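PDB 2IT9: hypothetical protein from Prochlorococcus marinus, which is of unknown function but may bind DNA. Local coordinates for residues E44-L49 with N116-M121. Numbering follows the deposited sequence.
Sequences EVVMEL and NAMRSM
The selenium of selenomethionine Met47 touches Arg119 at the CG end of its aliphatic stem and at the NE of its guanidinium, obliquely to the plane of that group, with Met47 SE 3.4 Å from both Arg119 CG and Arg119 NE. The Met47 chain bends at chi2 (-43°) and again at chi3 (93°), which turns the methyl toward the second selenomethionine, where Met47 CE stands 4.0 Å from Met118 SE. Met118, by contrast, is extended beyond CG and reaches straight across to Val46, the two side chains meeting at about a right angle with Val46 CG1 3.8 Å from Met118 SE. The contact is thus made by side chains alone: the local axes of residues 44-49 and 116-120, inclined at 125°, approach no closer than 10.7 Å, and the nearest CA atoms, those of Met47 and Arg119, are 8.3 Å apart. Arg119, at the exposed border, runs extended from CG to NE and passes Met47 at an oblique angle; Asn116 OD1 lies in the guanidinium plane at its edge, and Asp51 forms a weak, long ion pair with NH2. Deeper in, Met118 also packs on Trp39 and Leu42. The contact joins helices 36-56 and 110-120; Leu49 faces strand 65-72 in one four-stranded antiparallel sheet, whereas Ala117 and Met118 rest on strand 10-15 of the other.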
loop_
_atom_site.group_PDB
_atom_site.type_symbol
_atom_site.label_atom_id
_atom_site.label_comp_id
_atom_site.label_asym_id
_atom_site.label_seq_id
_atom_site.Cartn_x
_atom_site.Cartn_y
_atom_site.Cartn_z
ATOM N N GLU A 44 -9.699 5.585 -15.941
ATOM C CA GLU A 44 -10.366 4.992 -17.071
ATOM C C GLU A 44 -10.624 3.482 -16.863
ATOM O O GLU A 44 -11.684 2.968 -17.233
ATOM C CB GLU A 44 -9.535 5.229 -18.313
ATOM C CG GLU A 44 -9.553 6.716 -18.735
ATOM C CD GLU A 44 -8.621 7.034 -19.873
ATOM O OE1 GLU A 44 -7.904 6.121 -20.283
ATOM O OE2 GLU A 44 -8.597 8.196 -20.341
ATOM N N VAL A 45 -9.659 2.799 -16.243
ATOM C CA VAL A 45 -9.783 1.364 -15.988
ATOM C C VAL A 45 -10.869 1.081 -14.942
ATOM O O VAL A 45 -11.724 0.207 -15.124
ATOM C CB VAL A 45 -8.431 0.814 -15.525
ATOM C CG1 VAL A 45 -8.551 -0.560 -14.756
ATOM C CG2 VAL A 45 -7.451 0.738 -16.724
ATOM N N VAL A 46 -10.813 1.826 -13.850
ATOM C CA VAL A 46 -11.780 1.664 -12.771
ATOM C C VAL A 46 -13.181 2.006 -13.277
ATOM O O VAL A 46 -14.116 1.246 -12.968
ATOM C CB VAL A 46 -11.365 2.436 -11.544
ATOM C CG1 VAL A 46 -12.499 2.434 -10.448
ATOM C CG2 VAL A 46 -10.079 1.871 -10.968
HETATM N N MSE A 47 -13.337 3.087 -14.056
HETATM C CA MSE A 47 -14.661 3.460 -14.556
HETATM C C MSE A 47 -15.193 2.359 -15.464
HETATM O O MSE A 47 -16.384 2.023 -15.431
HETATM C CB MSE A 47 -14.655 4.766 -15.354
HETATM C CG MSE A 47 -14.445 6.117 -14.620
HETATM SE SE MSE A 47 -15.463 6.230 -12.959
HETATM C CE MSE A 47 -14.115 5.588 -11.769
ATOM N N GLU A 48 -14.319 1.804 -16.295
ATOM C CA GLU A 48 -14.727 0.738 -17.193
ATOM C C GLU A 48 -15.184 -0.492 -16.424
ATOM O O GLU A 48 -16.230 -1.068 -16.762
ATOM C CB GLU A 48 -13.607 0.344 -18.156
ATOM C CG GLU A 48 -14.017 -0.825 -18.975
ATOM C CD GLU A 48 -13.111 -1.123 -20.113
ATOM O OE1 GLU A 48 -12.256 -0.273 -20.449
ATOM O OE2 GLU A 48 -13.283 -2.221 -20.681
ATOM N N LEU A 49 -14.417 -0.898 -15.405
ATOM C CA LEU A 49 -14.816 -2.064 -14.598
ATOM C C LEU A 49 -16.104 -1.807 -13.819
ATOM O O LEU A 49 -17.044 -2.624 -13.860
ATOM C CB LEU A 49 -13.710 -2.470 -13.632
ATOM C CG LEU A 49 -12.503 -3.173 -14.220
ATOM C CD1 LEU A 49 -11.426 -3.227 -13.146
ATOM C CD2 LEU A 49 -12.861 -4.565 -14.659
ATOM N N ASN A 116 -16.744 7.335 -6.666
ATOM C CA ASN A 116 -17.389 8.628 -6.625
ATOM C C ASN A 116 -16.380 9.781 -6.566
ATOM O O ASN A 116 -16.578 10.812 -7.243
ATOM C CB ASN A 116 -18.386 8.680 -5.459
ATOM C CG ASN A 116 -19.631 7.799 -5.702
ATOM O OD1 ASN A 116 -19.936 7.414 -6.845
ATOM N ND2 ASN A 116 -20.374 7.517 -4.628
ATOM N N ALA A 117 -15.314 9.608 -5.770
ATOM C CA ALA A 117 -14.249 10.634 -5.646
ATOM C C ALA A 117 -13.492 10.771 -6.956
ATOM O O ALA A 117 -13.163 11.867 -7.351
ATOM C CB ALA A 117 -13.273 10.286 -4.513
HETATM N N MSE A 118 -13.175 9.656 -7.613
HETATM C CA MSE A 118 -12.471 9.687 -8.891
HETATM C C MSE A 118 -13.245 10.445 -9.910
HETATM O O MSE A 118 -12.665 11.254 -10.639
HETATM C CB MSE A 118 -12.225 8.269 -9.420
HETATM C CG MSE A 118 -11.195 7.560 -8.650
HETATM SE SE MSE A 118 -10.930 5.764 -9.354
HETATM C CE MSE A 118 -9.385 5.316 -8.365
ATOM N N ARG A 119 -14.548 10.186 -9.981
ATOM C CA ARG A 119 -15.399 10.868 -10.944
ATOM C C ARG A 119 -15.529 12.384 -10.736
ATOM O O ARG A 119 -15.782 13.112 -11.692
ATOM C CB ARG A 119 -16.813 10.291 -10.903
ATOM C CG ARG A 119 -16.976 8.886 -11.414
ATOM C CD ARG A 119 -18.479 8.569 -11.646
ATOM N NE ARG A 119 -18.662 7.256 -12.279
ATOM C CZ ARG A 119 -19.179 6.157 -11.713
ATOM N NH1 ARG A 119 -19.648 6.166 -10.463
ATOM N NH2 ARG A 119 -19.271 5.029 -12.435
ATOM N N SER A 120 -15.386 12.854 -9.501
ATOM C CA SER A 120 -15.586 14.255 -9.185
ATOM C C SER A 120 -14.351 15.045 -8.777
ATOM O O SER A 120 -14.510 16.148 -8.263
ATOM C CB SER A 120 -16.573 14.338 -8.025
ATOM O OG SER A 120 -16.000 13.758 -6.867
HETATM N N MSE A 121 -13.134 14.543 -8.998
HETATM C CA MSE A 121 -11.938 15.262 -8.478
HETATM C C MSE A 121 -11.853 16.813 -8.733
HETATM O O MSE A 121 -11.424 17.594 -7.857
HETATM C CB MSE A 121 -10.652 14.575 -8.907
HETATM C CG MSE A 121 -10.290 13.346 -8.138
HETATM SE SE MSE A 121 -10.011 13.466 -6.148
HETATM C CE MSE A 121 -8.387 14.574 -5.860
#